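Local coordinates for protein citrate synthase (Metallosphaera sedula, PDB 6ABX) that probably catalyses the condensation of oxaloacetate with acetyl-CoA and water to give citrate and CoA, a step of the tricarboxylic acid cycle, at residues Ile123-Arg135 / Gly318-Ser330. Sequence-based numbering, arbitrary orientation.
Sequences IPTIISLIQRTRR and GFDPDLFPTIFAS
The amide of Gln131 is held on both its oxygen and its nitrogen by Asp320, through backbone and carboxylate. The backbone N of Asp320 gives its hydrogen to Gln131 OE1 over 2.8 Å, almost straight at 173°, while Gln131 NE2 returns a bond of 2.9 Å to Asp320 OD2. The amide and carboxylate planes stand 89° apart, and OD2 is approached over the carboxylate face, leaving its anti lone pair to a longer salt bridge from Arg134 NH1. A bend at chi2 (74°) turns the amide of Gln131 toward the loop 318-320; bonding through both O and N fixes the amide's rotation. Arg134, extended from CG to NE, meets Asp322 end-on: NH1 to OD1 and NH2 to OD2, each 2.7 Å, with the two planes nearly coplanar. Leu323 CD2 lies over one face of this guanidinium, and Ala86 O accepts from its NE. Arg135 closes NH1 (2.9 Å) and NH2 on the carbonyl O of Gly318 and adds a weak bond from NH2 to Asp320 OD1; a water bridges Arg135 NE and Asp320 OD1. Two arginines facing two aspartates probably stabilise the carboxylates in their charged form.

Behind this polar end the contact turns apolar. Leu323 sets CD1 against Gln131 CB, and its CD2 lies 3.8 Å from Ile130 CG2. Ile127 runs alongside Thr326 in the opposite sense, its CD1 3.3 Å from Thr326 O; the threonine hydroxyl is satisfied by Leu323 O in its own turn. Last, Ile123 CG2 rests on Ser330 CB. Phe152 of helix 148-157 meets the Phe319 ring edge-to-face. Gly318 ends helix 310-316 in a Schellman motif, and the 3-10 turn 321-323 then leads into helix 324-343. Segments 123-134 and 324-330 pack antiparallel, axes 9.8 Å apart at closest approach, and a salt-bridge network ties the end of helix 112-134 to that turn within the mainly helical citrate synthase fold.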
loop_
_atom_site.group_PDB
_atom_site.type_symbol
_atom_site.label_atom_id
_atom_site.label_comp_id
_atom_site.label_asym_id
_atom_site.label_seq_id
_atom_site.Cartn_x
_atom_site.Cartn_y
_atom_site.Cartn_z
ATOM N N ILE A 123 16.792 -5.452 0.116
ATOM C CA ILE A 123 16.442 -4.519 1.168
ATOM C C ILE A 123 17.620 -4.274 2.109
ATOM O O ILE A 123 17.850 -3.116 2.504
ATOM C CB ILE A 123 15.117 -4.914 1.843
ATOM C CG1 ILE A 123 13.988 -4.565 0.865
ATOM C CG2 ILE A 123 14.990 -4.212 3.172
ATOM C CD1 ILE A 123 12.644 -5.204 1.136
ATOM N N PRO A 124 18.341 -5.300 2.597
ATOM C CA PRO A 124 19.495 -5.048 3.469
ATOM C C PRO A 124 20.544 -4.155 2.822
ATOM O O PRO A 124 21.204 -3.364 3.539
ATOM C CB PRO A 124 20.085 -6.424 3.815
ATOM C CG PRO A 124 18.857 -7.350 3.613
ATOM C CD PRO A 124 18.070 -6.744 2.480
ATOM N N THR A 125 20.714 -4.252 1.513
ATOM C CA THR A 125 21.678 -3.407 0.837
ATOM C C THR A 125 21.285 -1.930 0.976
ATOM O O THR A 125 22.087 -1.069 1.249
ATOM C CB THR A 125 21.812 -3.805 -0.628
ATOM O OG1 THR A 125 21.983 -5.231 -0.653
ATOM C CG2 THR A 125 22.926 -3.065 -1.342
ATOM N N ILE A 126 19.996 -1.672 0.814
ATOM C CA ILE A 126 19.440 -0.295 0.932
ATOM C C ILE A 126 19.594 0.193 2.368
ATOM O O ILE A 126 20.052 1.323 2.632
ATOM C CB ILE A 126 17.966 -0.280 0.482
ATOM C CG1 ILE A 126 17.847 -0.556 -1.022
ATOM C CG2 ILE A 126 17.267 1.006 0.879
ATOM C CD1 ILE A 126 16.481 -0.923 -1.507
ATOM N N ILE A 127 19.215 -0.648 3.342
ATOM C CA ILE A 127 19.270 -0.245 4.725
ATOM C C ILE A 127 20.714 0.109 5.108
ATOM O O ILE A 127 20.968 1.105 5.796
ATOM C CB ILE A 127 18.727 -1.349 5.645
ATOM C CG1 ILE A 127 17.223 -1.522 5.402
ATOM C CG2 ILE A 127 19.013 -1.029 7.106
ATOM C CD1 ILE A 127 16.640 -2.704 6.136
ATOM N N SER A 128 21.630 -0.765 4.708
ATOM C CA SER A 128 23.063 -0.611 5.018
ATOM C C SER A 128 23.618 0.708 4.419
ATOM O O SER A 128 24.347 1.438 5.117
ATOM C CB SER A 128 23.818 -1.847 4.581
ATOM O OG SER A 128 23.378 -2.994 5.293
ATOM N N LEU A 129 23.246 1.022 3.177
ATOM C CA LEU A 129 23.666 2.277 2.544
ATOM C C LEU A 129 23.067 3.490 3.248
ATOM O O LEU A 129 23.787 4.465 3.489
ATOM C CB LEU A 129 23.306 2.235 1.072
ATOM C CG LEU A 129 23.682 3.471 0.265
ATOM C CD1 LEU A 129 25.166 3.777 0.393
ATOM C CD2 LEU A 129 23.287 3.201 -1.176
ATOM N N ILE A 130 21.818 3.398 3.745
ATOM C CA ILE A 130 21.304 4.471 4.580
ATOM C C ILE A 130 22.231 4.658 5.784
ATOM O O ILE A 130 22.615 5.789 6.085
ATOM C CB ILE A 130 19.843 4.241 5.028
ATOM C CG1 ILE A 130 18.869 4.212 3.866
ATOM C CG2 ILE A 130 19.461 5.295 6.094
ATOM C CD1 ILE A 130 17.470 3.746 4.232
ATOM N N GLN A 131 22.516 3.567 6.513
ATOM C CA GLN A 131 23.274 3.666 7.741
ATOM C C GLN A 131 24.686 4.209 7.496
ATOM O O GLN A 131 25.132 5.049 8.259
ATOM C CB GLN A 131 23.379 2.310 8.424
ATOM C CG GLN A 131 24.212 2.360 9.674
ATOM C CD GLN A 131 23.425 3.034 10.744
ATOM O OE1 GLN A 131 22.560 2.411 11.410
ATOM N NE2 GLN A 131 23.665 4.339 10.853
ATOM N N ARG A 132 25.381 3.672 6.497
ATOM C CA ARG A 132 26.769 4.059 6.171
ATOM C C ARG A 132 26.755 5.557 5.821
ATOM O O ARG A 132 27.573 6.307 6.371
ATOM C CB ARG A 132 27.297 3.292 4.958
ATOM C CG ARG A 132 27.474 1.795 5.185
ATOM C CD ARG A 132 28.643 1.421 6.058
ATOM N NE ARG A 132 29.975 1.584 5.480
ATOM C CZ ARG A 132 31.120 1.368 6.121
ATOM N NH1 ARG A 132 31.159 0.832 7.340
ATOM N NH2 ARG A 132 32.255 1.608 5.496
ATOM N N THR A 133 25.773 5.969 5.022
ATOM C CA THR A 133 25.723 7.382 4.533
ATOM C C THR A 133 25.555 8.329 5.729
ATOM O O THR A 133 26.202 9.387 5.821
ATOM C CB THR A 133 24.642 7.559 3.468
ATOM O OG1 THR A 133 24.917 6.726 2.345
ATOM C CG2 THR A 133 24.540 8.996 3.028
ATOM N N ARG A 134 24.691 7.960 6.673
ATOM C CA ARG A 134 24.427 8.809 7.815
ATOM C C ARG A 134 25.706 9.031 8.629
ATOM O O ARG A 134 25.863 10.083 9.272
ATOM C CB ARG A 134 23.344 8.229 8.716
ATOM C CG ARG A 134 21.975 8.403 8.114
ATOM C CD ARG A 134 21.069 7.675 9.027
ATOM N NE ARG A 134 19.706 7.973 8.841
ATOM C CZ ARG A 134 18.808 7.594 9.751
ATOM N NH1 ARG A 134 19.169 6.768 10.735
ATOM N NH2 ARG A 134 17.580 8.038 9.661
ATOM N N ARG A 135 26.552 8.003 8.682
ATOM C CA ARG A 135 27.825 8.040 9.433
ATOM C C ARG A 135 28.991 8.559 8.605
ATOM O O ARG A 135 30.165 8.366 9.004
ATOM C CB ARG A 135 28.112 6.621 9.920
ATOM C CG ARG A 135 27.121 6.202 11.001
ATOM C CD ARG A 135 27.251 4.770 11.462
ATOM N NE ARG A 135 26.358 4.510 12.600
ATOM C CZ ARG A 135 26.040 3.287 13.047
ATOM N NH1 ARG A 135 26.464 2.206 12.392
ATOM N NH2 ARG A 135 25.176 3.172 14.059
ATOM N N GLY A 318 24.727 -2.616 15.955
ATOM C CA GLY A 318 25.267 -1.468 15.285
ATOM C C GLY A 318 24.320 -0.719 14.403
ATOM O O GLY A 318 24.761 0.159 13.628
ATOM N N PHE A 319 22.994 -1.011 14.455
ATOM C CA PHE A 319 22.039 -0.219 13.715
ATOM C C PHE A 319 21.506 0.964 14.528
ATOM O O PHE A 319 21.190 0.754 15.693
ATOM C CB PHE A 319 20.860 -1.123 13.339
ATOM C CG PHE A 319 21.214 -2.257 12.407
ATOM C CD1 PHE A 319 21.252 -2.021 11.048
ATOM C CD2 PHE A 319 21.491 -3.524 12.874
ATOM C CE1 PHE A 319 21.550 -3.049 10.177
ATOM C CE2 PHE A 319 21.765 -4.566 11.998
ATOM C CZ PHE A 319 21.800 -4.309 10.656
ATOM N N ASP A 320 21.332 2.151 13.920
ATOM C CA ASP A 320 20.655 3.297 14.509
ATOM C C ASP A 320 19.234 2.858 14.823
ATOM O O ASP A 320 18.583 2.175 14.023
ATOM C CB ASP A 320 20.558 4.567 13.626
ATOM C CG ASP A 320 21.851 5.320 13.402
ATOM O OD1 ASP A 320 22.779 5.115 14.213
ATOM O OD2 ASP A 320 21.931 6.076 12.375
ATOM N N PRO A 321 18.707 3.244 15.997
ATOM C CA PRO A 321 17.327 2.966 16.350
ATOM C C PRO A 321 16.269 3.308 15.302
ATOM O O PRO A 321 15.326 2.524 15.124
ATOM C CB PRO A 321 17.115 3.833 17.596
ATOM C CG PRO A 321 18.463 3.832 18.234
ATOM C CD PRO A 321 19.413 3.961 17.070
ATOM N N ASP A 322 16.423 4.397 14.554
ATOM C CA ASP A 322 15.303 4.703 13.739
ATOM C C ASP A 322 15.335 3.869 12.439
ATOM O O ASP A 322 14.407 3.977 11.655
ATOM C CB ASP A 322 15.180 6.185 13.466
ATOM C CG ASP A 322 16.240 6.645 12.514
ATOM O OD1 ASP A 322 17.232 5.920 12.403
ATOM O OD2 ASP A 322 16.064 7.742 11.919
ATOM N N LEU A 323 16.381 3.062 12.223
ATOM C CA LEU A 323 16.337 2.075 11.109
ATOM C C LEU A 323 15.554 0.831 11.514
ATOM O O LEU A 323 15.293 -0.053 10.621
ATOM C CB LEU A 323 17.764 1.725 10.702
ATOM C CG LEU A 323 18.506 2.866 10.026
ATOM C CD1 LEU A 323 19.841 2.396 9.499
ATOM C CD2 LEU A 323 17.687 3.436 8.876
ATOM N N PHE A 324 15.190 0.661 12.796
ATOM C CA PHE A 324 14.614 -0.634 13.211
ATOM C C PHE A 324 13.369 -1.014 12.389
ATOM O O PHE A 324 13.246 -2.182 12.002
ATOM C CB PHE A 324 14.257 -0.716 14.702
ATOM C CG PHE A 324 13.545 -2.025 14.997
ATOM C CD1 PHE A 324 14.143 -3.240 14.667
ATOM C CD2 PHE A 324 12.223 -2.056 15.418
ATOM C CE1 PHE A 324 13.469 -4.443 14.840
ATOM C CE2 PHE A 324 11.565 -3.260 15.608
ATOM C CZ PHE A 324 12.180 -4.453 15.309
ATOM N N PRO A 325 12.423 -0.105 12.058
ATOM C CA PRO A 325 11.264 -0.492 11.256
ATOM C C PRO A 325 11.658 -1.031 9.871
ATOM O O PRO A 325 10.991 -1.954 9.322
ATOM C CB PRO A 325 10.437 0.786 11.081
ATOM C CG PRO A 325 10.901 1.687 12.244
ATOM C CD PRO A 325 12.291 1.258 12.646
ATOM N N THR A 326 12.773 -0.524 9.341
ATOM C CA THR A 326 13.224 -1.024 8.012
ATOM C C THR A 326 13.699 -2.475 8.164
ATOM O O THR A 326 13.556 -3.301 7.192
ATOM C CB THR A 326 14.224 -0.132 7.278
ATOM O OG1 THR A 326 15.491 -0.117 7.939
ATOM C CG2 THR A 326 13.719 1.287 7.097
ATOM N N ILE A 327 14.419 -2.744 9.254
ATOM C CA ILE A 327 14.954 -4.075 9.500
ATOM C C ILE A 327 13.788 -5.068 9.665
ATOM O O ILE A 327 13.817 -6.221 9.123
ATOM C CB ILE A 327 15.909 -4.040 10.705
ATOM C CG1 ILE A 327 17.089 -3.118 10.430
ATOM C CG2 ILE A 327 16.403 -5.433 11.032
ATOM C CD1 ILE A 327 17.838 -2.773 11.687
ATOM N N PHE A 328 12.770 -4.656 10.430
ATOM C CA PHE A 328 11.524 -5.438 10.505
ATOM C C PHE A 328 11.036 -5.784 9.092
ATOM O O PHE A 328 10.770 -6.951 8.778
ATOM C CB PHE A 328 10.537 -4.653 11.353
ATOM C CG PHE A 328 9.280 -5.345 11.800
ATOM C CD1 PHE A 328 8.454 -6.001 10.903
ATOM C CD2 PHE A 328 8.906 -5.310 13.136
ATOM C CE1 PHE A 328 7.287 -6.624 11.335
ATOM C CE2 PHE A 328 7.723 -5.919 13.555
ATOM C CZ PHE A 328 6.918 -6.571 12.648
ATOM N N ALA A 329 10.881 -4.777 8.237
ATOM C CA ALA A 329 10.405 -4.986 6.853
ATOM C C ALA A 329 11.302 -5.969 6.115
ATOM O O ALA A 329 10.798 -6.783 5.341
ATOM C CB ALA A 329 10.337 -3.672 6.107
ATOM N N SER A 330 12.631 -5.919 6.368
ATOM C CA SER A 330 13.583 -6.741 5.633
ATOM C C SER A 330 13.276 -8.224 5.872
ATOM O O SER A 330 13.447 -9.023 4.992
ATOM C CB SER A 330 15.028 -6.418 5.989
ATOM O OG SER A 330 15.450 -7.024 7.194
HETATM O O HOH W 1 23.942 1.614 16.611
HETATM O O HOH W 2 25.105 6.755 14.071
#